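Local coordinates for protein nine-heme cytochrome C (Desulfovibrio desulfuricans, PDB 1OFW) that carries electrons through nine covalently bound c-type hemes and may form part of a transmembrane redox complex that passes electrons to the cytoplasm for sulfate reduction, at residues N36-I39 and H40-I44; I44-C47 and E48-H51; D55-S58 and C59-H63. All blocks are in the same frame, centred on the assembly; numbering follows the deposited sequence. Where two conformers were deposited one is given.

Contact 1: residues N36-I39 and H40-I44. With HEC (heme c), chain E.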
loop_
_atom_site.group_PDB
_atom_site.type_symbol
_atom_site.label_atom_id
_atom_site.label_comp_id
_atom_site.label_asym_id
_atom_site.label_seq_id
_atom_site.Cartn_x
_atom_site.Cartn_y
_atom_site.Cartn_z
ATOM N N ASN A 36 -2.711 0.869 -15.158
ATOM C CA ASN A 36 -2.835 -0.365 -15.918
ATOM C C ASN A 36 -4.267 -0.855 -15.853
ATOM O O ASN A 36 -4.717 -1.560 -14.934
ATOM C CB ASN A 36 -1.829 -1.403 -15.377
ATOM C CG ASN A 36 -1.668 -2.540 -16.371
ATOM O OD1 ASN A 36 -2.668 -2.949 -16.958
ATOM N ND2 ASN A 36 -0.444 -3.050 -16.543
ATOM N N HIS A 37 -5.058 -0.411 -16.843
ATOM C CA HIS A 37 -6.470 -0.700 -16.872
ATOM C C HIS A 37 -6.721 -2.188 -17.065
ATOM O O HIS A 37 -7.651 -2.754 -16.510
ATOM C CB HIS A 37 -7.155 0.126 -17.979
ATOM C CG HIS A 37 -8.628 0.268 -17.799
ATOM N ND1 HIS A 37 -9.559 -0.714 -18.027
ATOM C CD2 HIS A 37 -9.374 1.328 -17.353
ATOM C CE1 HIS A 37 -10.772 -0.270 -17.754
ATOM N NE2 HIS A 37 -10.693 0.980 -17.336
ATOM N N LEU A 38 -5.860 -2.805 -17.878
ATOM C CA LEU A 38 -5.998 -4.240 -18.161
ATOM C C LEU A 38 -5.954 -5.029 -16.861
ATOM O O LEU A 38 -6.822 -5.883 -16.661
ATOM C CB LEU A 38 -4.902 -4.653 -19.132
ATOM C CG LEU A 38 -4.844 -6.153 -19.491
ATOM C CD1 LEU A 38 -5.937 -6.474 -20.486
ATOM C CD2 LEU A 38 -3.481 -6.576 -20.008
ATOM N N ILE A 39 -4.961 -4.708 -16.025
ATOM C CA ILE A 39 -4.838 -5.482 -14.772
ATOM C C ILE A 39 -6.041 -5.264 -13.907
ATOM O O ILE A 39 -6.615 -6.195 -13.307
ATOM C CB ILE A 39 -3.514 -5.129 -14.055
ATOM C CG1 ILE A 39 -2.352 -5.906 -14.701
ATOM C CG2 ILE A 39 -3.569 -5.310 -12.564
ATOM C CD1 ILE A 39 -0.989 -5.339 -14.325
ATOM N N HIS A 40 -6.474 -4.003 -13.819
ATOM C CA HIS A 40 -7.581 -3.689 -12.923
ATOM C C HIS A 40 -8.912 -4.271 -13.401
ATOM O O HIS A 40 -9.666 -4.832 -12.614
ATOM C CB HIS A 40 -7.691 -2.172 -12.744
ATOM C CG HIS A 40 -6.663 -1.630 -11.770
ATOM N ND1 HIS A 40 -5.355 -1.337 -12.113
ATOM C CD2 HIS A 40 -6.788 -1.319 -10.455
ATOM C CE1 HIS A 40 -4.722 -0.883 -11.041
ATOM N NE2 HIS A 40 -5.572 -0.854 -10.027
ATOM N N GLU A 41 -9.257 -4.219 -14.687
ATOM C CA GLU A 41 -10.562 -4.727 -15.117
ATOM C C GLU A 41 -10.572 -6.249 -15.017
ATOM O O GLU A 41 -11.670 -6.789 -14.866
ATOM C CB GLU A 41 -10.910 -4.224 -16.511
ATOM C CG GLU A 41 -10.162 -4.889 -17.666
ATOM C CD GLU A 41 -10.629 -4.297 -18.999
ATOM O OE1 GLU A 41 -10.330 -3.108 -19.246
ATOM O OE2 GLU A 41 -11.300 -5.000 -19.794
ATOM N N LYS A 42 -9.412 -6.889 -15.078
ATOM C CA LYS A 42 -9.421 -8.346 -14.935
ATOM C C LYS A 42 -9.702 -8.697 -13.475
ATOM O O LYS A 42 -10.294 -9.749 -13.246
ATOM C CB LYS A 42 -8.110 -8.971 -15.360
ATOM C CG LYS A 42 -7.896 -9.011 -16.859
ATOM C CD LYS A 42 -6.464 -9.392 -17.182
ATOM C CE LYS A 42 -6.357 -9.654 -18.679
ATOM N NZ LYS A 42 -5.046 -10.316 -18.961
ATOM N N LYS A 43 -9.316 -7.885 -12.494
ATOM C CA LYS A 43 -9.563 -8.266 -11.110
ATOM C C LYS A 43 -10.813 -7.714 -10.455
ATOM O O LYS A 43 -11.378 -8.316 -9.538
ATOM C CB LYS A 43 -8.336 -7.792 -10.327
ATOM C CG LYS A 43 -8.119 -8.312 -8.939
ATOM C CD LYS A 43 -7.994 -9.825 -8.942
ATOM C CE LYS A 43 -6.717 -10.439 -8.456
ATOM N NZ LYS A 43 -6.981 -11.854 -8.045
ATOM N N ILE A 44 -11.297 -6.569 -10.903
ATOM C CA ILE A 44 -12.422 -5.867 -10.358
ATOM C C ILE A 44 -13.610 -6.040 -11.357
ATOM O O ILE A 44 -13.525 -5.488 -12.468
ATOM C CB ILE A 44 -12.103 -4.404 -10.092
ATOM C CG1 ILE A 44 -10.897 -4.142 -9.177
ATOM C CG2 ILE A 44 -13.326 -3.681 -9.546
ATOM C CD1 ILE A 44 -10.976 -4.838 -7.846
HETATM FE FE HEC E . -5.119 -0.388 -8.121
HETATM C CHA HEC E . -3.053 -3.042 -8.410
HETATM C CHB HEC E . -2.567 1.726 -9.104
HETATM C CHC HEC E . -7.339 2.139 -8.457
HETATM C CHD HEC E . -7.596 -2.426 -6.922
HETATM N NA HEC E . -3.180 -0.606 -8.546
HETATM C C1A HEC E . -2.481 -1.800 -8.622
HETATM C C2A HEC E . -1.108 -1.501 -8.930
HETATM C C3A HEC E . -0.958 -0.179 -8.992
HETATM C C4A HEC E . -2.297 0.390 -8.880
HETATM C CMA HEC E . 0.309 0.627 -9.170
HETATM C CAA HEC E . -0.032 -2.590 -9.166
HETATM C CBA HEC E . -0.235 -3.317 -10.530
HETATM C CGA HEC E . -0.121 -2.275 -11.647
HETATM O O1A HEC E . 1.011 -1.856 -11.877
HETATM O O2A HEC E . -1.189 -1.896 -12.188
HETATM N NB HEC E . -4.968 1.530 -8.664
HETATM C C1B HEC E . -3.851 2.251 -9.064
HETATM C C2B HEC E . -4.228 3.605 -9.408
HETATM C C3B HEC E . -5.564 3.722 -9.206
HETATM C C4B HEC E . -6.025 2.427 -8.769
HETATM C CMB HEC E . -3.228 4.659 -9.887
HETATM C CAB HEC E . -6.505 4.918 -9.342
HETATM C CBB HEC E . -6.390 5.671 -10.710
HETATM N NC HEC E . -7.071 -0.183 -7.737
HETATM C C1C HEC E . -7.834 0.974 -7.898
HETATM C C2C HEC E . -9.172 0.760 -7.381
HETATM C C3C HEC E . -9.237 -0.515 -6.978
HETATM C C4C HEC E . -7.935 -1.103 -7.193
HETATM C CMC HEC E . -10.207 1.903 -7.312
HETATM C CAC HEC E . -10.355 -1.300 -6.320
HETATM C CBC HEC E . -11.803 -0.902 -6.700
HETATM N ND HEC E . -5.290 -2.345 -7.746
HETATM C C1D HEC E . -6.394 -2.992 -7.252
HETATM C C2D HEC E . -6.105 -4.407 -7.136
HETATM C C3D HEC E . -4.877 -4.598 -7.637
HETATM C C4D HEC E . -4.319 -3.303 -7.965
HETATM C CMD HEC E . -7.079 -5.429 -6.569
HETATM C CAD HEC E . -4.121 -5.915 -7.858
HETATM C CBD HEC E . -4.622 -6.596 -9.155
HETATM C CGD HEC E . -4.126 -8.024 -9.299
HETATM O O1D HEC E . -4.009 -8.517 -10.444
HETATM O O2D HEC E . -3.867 -8.667 -8.269
#
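Asn36 and His40 meet in the first turn of helix 37-43, where the backbone N of His40 donates to Asn36 O and the same i to i+4 pattern continues with Glu41 on His37, Lys42 on Leu38 and Lys43 on Ile39. Asn36 is the N-cap: its OD1 accepts from Ile39 N at 3.0 Å, the donor lying above the amide plane. Asn36 O also takes a second bond, from His40 ND1 at 2.9 Å; the oxygen lies in the imidazole plane and the N-H points almost straight at it (163°). This grip fixes the ring's rotation, while His40 NE2 binds the iron of heme 3 at 2.0 Å. With His40 CG beside its own backbone N (chi1 -79°), the ring reaches both the oxygen and the metal. At the start of the helix His37 ND1 makes a bent bond to Glu41 OE1, one turn later, at 2.8 Å; Glu41 OE1, also held by Ser8, accepts on its anti lone pair, with ring and carboxylate planes 77° apart. Leu38 and Lys42 run alongside each other, CD1 to CE at 3.7 Å, and Lys42 NZ continues to a salt bridge with Glu4. His37 and His40 are axial ligands of hemes 1 and 3, paired with His51 and His101. A short helix offering histidines to two different irons, each steadied through ND1, fits the bis-histidine heme ligation of the class III cytochrome c family.

Contact 2: residues I44-C47 and E48-H51. With HEC (heme c), chain C.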
loop_
_atom_site.group_PDB
_atom_site.type_symbol
_atom_site.label_atom_id
_atom_site.label_comp_id
_atom_site.label_asym_id
_atom_site.label_seq_id
_atom_site.Cartn_x
_atom_site.Cartn_y
_atom_site.Cartn_z
ATOM N N ILE A 44 -11.297 -6.569 -10.903
ATOM C CA ILE A 44 -12.422 -5.867 -10.358
ATOM C C ILE A 44 -13.610 -6.040 -11.357
ATOM O O ILE A 44 -13.525 -5.488 -12.468
ATOM C CB ILE A 44 -12.103 -4.404 -10.092
ATOM C CG1 ILE A 44 -10.897 -4.142 -9.177
ATOM C CG2 ILE A 44 -13.326 -3.681 -9.546
ATOM C CD1 ILE A 44 -10.976 -4.838 -7.846
ATOM N N ASP A 45 -14.651 -6.763 -10.983
ATOM C CA ASP A 45 -15.674 -7.216 -11.926
ATOM C C ASP A 45 -16.567 -6.126 -12.484
ATOM O O ASP A 45 -16.919 -6.077 -13.667
ATOM C CB ASP A 45 -16.576 -8.251 -11.241
ATOM C CG ASP A 45 -15.838 -9.335 -10.485
ATOM O OD1 ASP A 45 -15.836 -10.496 -10.962
ATOM O OD2 ASP A 45 -15.271 -9.047 -9.405
ATOM N N ASN A 46 -16.984 -5.225 -11.605
ATOM C CA ASN A 46 -17.976 -4.228 -11.952
ATOM C C ASN A 46 -17.337 -2.927 -12.392
ATOM O O ASN A 46 -16.667 -2.291 -11.581
ATOM C CB ASN A 46 -18.869 -3.967 -10.720
ATOM C CG ASN A 46 -20.091 -3.132 -11.004
ATOM O OD1 ASN A 46 -20.133 -2.240 -11.847
ATOM N ND2 ASN A 46 -21.186 -3.404 -10.279
ATOM N N CYS A 47 -17.539 -2.539 -13.637
ATOM C CA CYS A 47 -17.028 -1.279 -14.145
ATOM C C CYS A 47 -17.425 -0.107 -13.264
ATOM O O CYS A 47 -16.621 0.829 -13.072
ATOM C CB CYS A 47 -17.557 -1.007 -15.550
ATOM S SG CYS A 47 -17.335 -2.305 -16.744
ATOM N N GLU A 48 -18.655 -0.170 -12.749
ATOM C CA GLU A 48 -19.182 0.971 -12.012
ATOM C C GLU A 48 -18.641 1.118 -10.611
ATOM O O GLU A 48 -18.894 2.133 -9.982
ATOM C CB GLU A 48 -20.739 0.903 -11.901
ATOM C CG GLU A 48 -21.355 1.193 -13.262
ATOM C CD GLU A 48 -22.858 1.452 -13.178
ATOM O OE1 GLU A 48 -23.382 1.726 -12.072
ATOM O OE2 GLU A 48 -23.448 1.368 -14.275
ATOM N N THR A 49 -17.919 0.112 -10.132
ATOM C CA THR A 49 -17.234 0.287 -8.851
ATOM C C THR A 49 -16.361 1.520 -8.950
ATOM O O THR A 49 -16.323 2.400 -8.081
ATOM C CB THR A 49 -16.415 -0.957 -8.534
ATOM O OG1 THR A 49 -17.309 -2.056 -8.229
ATOM C CG2 THR A 49 -15.576 -0.708 -7.309
ATOM N N CYS A 50 -15.607 1.632 -10.050
ATOM C CA CYS A 50 -14.760 2.781 -10.291
ATOM C C CYS A 50 -15.482 3.911 -11.014
ATOM O O CYS A 50 -15.422 5.053 -10.556
ATOM C CB CYS A 50 -13.545 2.319 -11.099
ATOM S SG CYS A 50 -12.597 1.076 -10.186
ATOM N N HIS A 51 -16.118 3.557 -12.134
ATOM C CA HIS A 51 -16.822 4.574 -12.907
ATOM C C HIS A 51 -18.199 4.783 -12.278
ATOM O O HIS A 51 -19.221 4.355 -12.811
ATOM C CB HIS A 51 -16.926 4.164 -14.379
ATOM C CG HIS A 51 -15.589 3.967 -15.035
ATOM N ND1 HIS A 51 -14.833 5.021 -15.454
ATOM C CD2 HIS A 51 -14.897 2.838 -15.354
ATOM C CE1 HIS A 51 -13.723 4.547 -16.001
ATOM N NE2 HIS A 51 -13.728 3.242 -15.952
HETATM FE FE HEC C . -12.205 2.127 -16.665
HETATM C CHA HEC C . -10.570 4.729 -18.120
HETATM C CHB HEC C . -14.130 1.721 -19.471
HETATM C CHC HEC C . -13.433 -0.776 -15.400
HETATM C CHD HEC C . -10.700 2.822 -13.674
HETATM N NA HEC C . -12.330 3.043 -18.419
HETATM C C1A HEC C . -11.541 4.083 -18.856
HETATM C C2A HEC C . -11.931 4.436 -20.217
HETATM C C3A HEC C . -12.922 3.611 -20.577
HETATM C C4A HEC C . -13.190 2.726 -19.466
HETATM C CMA HEC C . -13.711 3.520 -21.902
HETATM C CAA HEC C . -11.325 5.586 -21.050
HETATM C CBA HEC C . -12.233 6.813 -20.800
HETATM C CGA HEC C . -11.752 8.146 -21.307
HETATM O O1A HEC C . -10.537 8.400 -21.429
HETATM O O2A HEC C . -12.658 8.976 -21.598
HETATM N NB HEC C . -13.547 0.789 -17.286
HETATM C C1B HEC C . -14.274 0.786 -18.478
HETATM C C2B HEC C . -15.173 -0.354 -18.490
HETATM C C3B HEC C . -14.935 -1.088 -17.389
HETATM C C4B HEC C . -13.912 -0.356 -16.631
HETATM C CMB HEC C . -16.188 -0.625 -19.628
HETATM C CAB HEC C . -15.530 -2.411 -16.921
HETATM C CBB HEC C . -15.267 -3.560 -17.903
HETATM N NC HEC C . -12.093 1.223 -14.899
HETATM C C1C HEC C . -12.665 0.028 -14.575
HETATM C C2C HEC C . -12.359 -0.307 -13.208
HETATM C C3C HEC C . -11.635 0.705 -12.701
HETATM C C4C HEC C . -11.441 1.668 -13.753
HETATM C CMC HEC C . -12.864 -1.577 -12.491
HETATM C CAC HEC C . -11.137 0.936 -11.270
HETATM C CBC HEC C . -10.269 -0.190 -10.699
HETATM N ND HEC C . -10.945 3.523 -16.012
HETATM C C1D HEC C . -10.417 3.653 -14.740
HETATM C C2D HEC C . -9.501 4.752 -14.704
HETATM C C3D HEC C . -9.387 5.241 -15.953
HETATM C C4D HEC C . -10.332 4.483 -16.771
HETATM C CMD HEC C . -8.780 5.203 -13.400
HETATM C CAD HEC C . -8.467 6.347 -16.470
HETATM C CBD HEC C . -9.180 7.706 -16.638
HETATM C CGD HEC C . -8.172 8.738 -17.219
HETATM O O1D HEC C . -8.090 9.799 -16.571
HETATM O O2D HEC C . -7.532 8.502 -18.255
HETATM O O HOH W 1 -16.687 -4.938 -8.659
#
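This is a local capping contact around a CXXCH heme-binding motif, formed where the loop after helix 37-43 turns into the short, weakly bonded helix 47-50. Asn46 is the N-cap: in the conformer described, its OD1 accepts from Glu48 N at 2.7 Å, the donor tilted 26° from the amide plane. That reach follows from Asn46 CG standing opposite its backbone N (chi1 -170°). Its carbonyl also turns into the helix and accepts from Thr49 N at 3.1 Å, with the donor well above the carbonyl plane. A water joins the same two residues, accepting from Asn46 N and hydrogen-bonded to Thr49 OG1. One turn of chain is then closed on Cys47 O: His51 N donates at 2.9 Å in the carbonyl plane, and Cys50 N adds a weak bond. With the turn closed this way, Cys47 SG is joined to CAB and Cys50 SG to CAC of heme 1, each through a 1.8 Å thioether. His51 NE2 completes the attachment on the iron at 2.0 Å, with Cys47 O near the plane of its ring at the edge. Ile44 lays CG2 against the heme methyl CMC at 3.6 Å. Helix 37-43 runs directly into this loop and supplies His37, the other axial ligand of the same iron, so heme 1 is held between helix 37-43 and the residue that follows helix 47-50.

Contact 3: residues D55-S58 and C59-H63. With HEC (heme c), chain D.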
loop_
_atom_site.group_PDB
_atom_site.type_symbol
_atom_site.label_atom_id
_atom_site.label_comp_id
_atom_site.label_asym_id
_atom_site.label_seq_id
_atom_site.Cartn_x
_atom_site.Cartn_y
_atom_site.Cartn_z
ATOM N N ASP A 55 -20.823 6.402 -16.338
ATOM C CA ASP A 55 -20.221 6.948 -17.533
ATOM C C ASP A 55 -18.816 6.376 -17.671
ATOM O O ASP A 55 -18.040 6.547 -16.741
ATOM C CB ASP A 55 -20.153 8.461 -17.414
ATOM C CG ASP A 55 -21.482 9.112 -17.089
ATOM O OD1 ASP A 55 -22.457 8.845 -17.831
ATOM O OD2 ASP A 55 -21.557 9.876 -16.109
ATOM N N PRO A 56 -18.462 5.720 -18.752
ATOM C CA PRO A 56 -17.100 5.181 -18.883
ATOM C C PRO A 56 -16.219 6.250 -19.477
ATOM O O PRO A 56 -15.765 6.187 -20.610
ATOM C CB PRO A 56 -17.296 4.019 -19.842
ATOM C CG PRO A 56 -18.392 4.513 -20.751
ATOM C CD PRO A 56 -19.284 5.415 -19.941
ATOM N N VAL A 57 -15.957 7.256 -18.651
ATOM C CA VAL A 57 -15.253 8.455 -19.024
ATOM C C VAL A 57 -14.130 8.784 -18.053
ATOM O O VAL A 57 -14.215 8.359 -16.895
ATOM C CB VAL A 57 -16.194 9.667 -19.205
ATOM C CG1 VAL A 57 -16.547 10.334 -17.896
ATOM C CG2 VAL A 57 -15.561 10.689 -20.133
ATOM N N SER A 58 -13.146 9.498 -18.519
ATOM C CA SER A 58 -12.019 9.800 -17.632
ATOM C C SER A 58 -12.489 10.582 -16.416
ATOM O O SER A 58 -13.344 11.450 -16.496
ATOM C CB SER A 58 -10.948 10.483 -18.447
ATOM O OG SER A 58 -11.214 11.835 -18.662
ATOM N N CYS A 59 -11.924 10.221 -15.258
ATOM C CA CYS A 59 -12.289 10.904 -14.022
ATOM C C CYS A 59 -12.087 12.401 -14.118
ATOM O O CYS A 59 -12.877 13.170 -13.558
ATOM C CB CYS A 59 -11.478 10.372 -12.822
ATOM S SG CYS A 59 -11.265 8.585 -12.755
ATOM N N SER A 60 -11.045 12.849 -14.776
ATOM C CA SER A 60 -10.705 14.254 -14.831
ATOM C C SER A 60 -11.735 15.044 -15.647
ATOM O O SER A 60 -11.674 16.274 -15.631
ATOM C CB SER A 60 -9.317 14.541 -15.425
ATOM O OG SER A 60 -9.104 13.807 -16.623
ATOM N N THR A 61 -12.619 14.342 -16.340
ATOM C CA THR A 61 -13.656 15.138 -17.014
ATOM C C THR A 61 -14.528 15.862 -15.992
ATOM O O THR A 61 -15.133 16.913 -16.273
ATOM C CB THR A 61 -14.615 14.339 -17.907
ATOM O OG1 THR A 61 -15.369 13.427 -17.129
ATOM C CG2 THR A 61 -13.803 13.573 -18.924
ATOM N N CYS A 62 -14.599 15.299 -14.794
ATOM C CA CYS A 62 -15.381 15.924 -13.727
ATOM C C CYS A 62 -14.551 16.401 -12.557
ATOM O O CYS A 62 -14.884 17.340 -11.854
ATOM C CB CYS A 62 -16.410 14.897 -13.246
ATOM S SG CYS A 62 -17.599 14.425 -14.520
ATOM N N HIS A 63 -13.430 15.717 -12.315
ATOM C CA HIS A 63 -12.574 15.966 -11.176
ATOM C C HIS A 63 -11.282 16.596 -11.677
ATOM O O HIS A 63 -10.297 15.925 -11.932
ATOM C CB HIS A 63 -12.252 14.702 -10.375
ATOM C CG HIS A 63 -13.437 14.019 -9.773
ATOM N ND1 HIS A 63 -14.183 14.576 -8.758
ATOM C CD2 HIS A 63 -14.009 12.825 -10.008
ATOM C CE1 HIS A 63 -15.148 13.750 -8.412
ATOM N NE2 HIS A 63 -15.096 12.642 -9.164
HETATM FE FE HEC D . -16.299 11.024 -9.022
HETATM C CHA HEC D . -17.467 11.946 -5.955
HETATM C CHB HEC D . -13.695 9.363 -7.572
HETATM C CHC HEC D . -15.343 9.881 -12.094
HETATM C CHD HEC D . -18.598 13.052 -10.488
HETATM N NA HEC D . -15.708 10.728 -7.154
HETATM C C1A HEC D . -16.330 11.171 -5.982
HETATM C C2A HEC D . -15.603 10.679 -4.831
HETATM C C3A HEC D . -14.512 10.012 -5.300
HETATM C C4A HEC D . -14.592 10.006 -6.740
HETATM C CMA HEC D . -13.433 9.305 -4.476
HETATM C CAA HEC D . -16.011 10.816 -3.360
HETATM C CBA HEC D . -15.349 12.049 -2.711
HETATM C CGA HEC D . -15.791 12.210 -1.253
HETATM O O1A HEC D . -16.808 11.594 -0.836
HETATM O O2A HEC D . -15.063 12.942 -0.548
HETATM N NB HEC D . -14.878 9.835 -9.708
HETATM C C1B HEC D . -13.869 9.268 -8.940
HETATM C C2B HEC D . -13.004 8.464 -9.807
HETATM C C3B HEC D . -13.441 8.603 -11.063
HETATM C C4B HEC D . -14.615 9.475 -11.004
HETATM C CMB HEC D . -11.831 7.626 -9.264
HETATM C CAB HEC D . -12.924 7.995 -12.366
HETATM C CBB HEC D . -12.800 6.465 -12.223
HETATM N NC HEC D . -16.924 11.333 -10.900
HETATM C C1C HEC D . -16.360 10.825 -12.054
HETATM C C2C HEC D . -16.974 11.407 -13.240
HETATM C C3C HEC D . -17.873 12.314 -12.790
HETATM C C4C HEC D . -17.846 12.270 -11.346
HETATM C CMC HEC D . -16.562 11.028 -14.675
HETATM C CAC HEC D . -18.721 13.327 -13.598
HETATM C CBC HEC D . -19.627 12.666 -14.649
HETATM N ND HEC D . -17.834 12.130 -8.367
HETATM C C1D HEC D . -18.675 12.894 -9.140
HETATM C C2D HEC D . -19.687 13.490 -8.287
HETATM C C3D HEC D . -19.424 13.129 -7.027
HETATM C C4D HEC D . -18.184 12.364 -7.050
HETATM C CMD HEC D . -20.829 14.345 -8.866
HETATM C CAD HEC D . -20.242 13.374 -5.730
HETATM C CBD HEC D . -21.210 12.168 -5.604
HETATM C CGD HEC D . -21.881 12.015 -4.257
HETATM O O1D HEC D . -22.592 10.991 -4.063
HETATM O O2D HEC D . -21.661 12.922 -3.430
HETATM O O HOH W 2 -9.903 14.506 -19.072
#
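Val57 and Thr61 meet tip to tip at the start of the second CXXCH motif, in which Cys59, Cys62 and His63 attach heme 2 within a class III cytochrome c region. The covalent and metal bonds come first: Cys59 SG is bonded to CAB and Cys62 SG to CAC, each at 1.8 Å, while His63 NE2 binds the iron at 2.0 Å. On the far side of the iron stands His52, and His63 ND1 is turned to Ile74 O, a hydrogen bond that should steady the ring.

Hydrogen bonds shape the turn that leads into the motif. Ser58 O accepts twice from Thr61: the backbone N donates from above the carbonyl plane, and OG1 comes nearly end-on to the carbonyl (C=O...OG1 angle 171°) at 2.9 Å. Thr61 OG1 lies between its backbone N and carbonyl carbon (chi1 64°), which brings OG1 to Ser58 O. Further along, Cys59 O accepts from both Cys62 N and His63 N, and residues 59-61 have helical backbone angles without the regular bonds of a helix. A water hydrogen-bonds to Ser58 OG and to Ser60 OG and so links the two hydroxyls.

Nonpolar packing completes the contact on the heme's edge. Val57 CG2 approaches Thr61 CG2 at 3.6 Å. Outside the covalent links, Val57 CG1, in the conformer described, lies 3.3 Å from the heme methyl CMC.

In the fold
The contacts follow one another along the chain, all inside one class III cytochrome c range and on the same side of the chain's centre. Contact 1 and contact 2 share Ile44 and converge on heme 1, where His37 NE2 and His51 NE2 stand 4.0 Å apart across the iron. Contacts 2 and 3 also touch, His51 ND1 lying 3.7 Å from Val57 O. None is wholly core: contacts 1 and 2 include exposed residues (Lys42, Lys43; Asn46, Glu48), while those that touch in contact 3 are buried or partly exposed. Contact 1 is a regular helix whose histidines serve two irons; contacts 2 and 3 carry thioethers, the former on a capped, weakly bonded helix, the latter on an irregular turn.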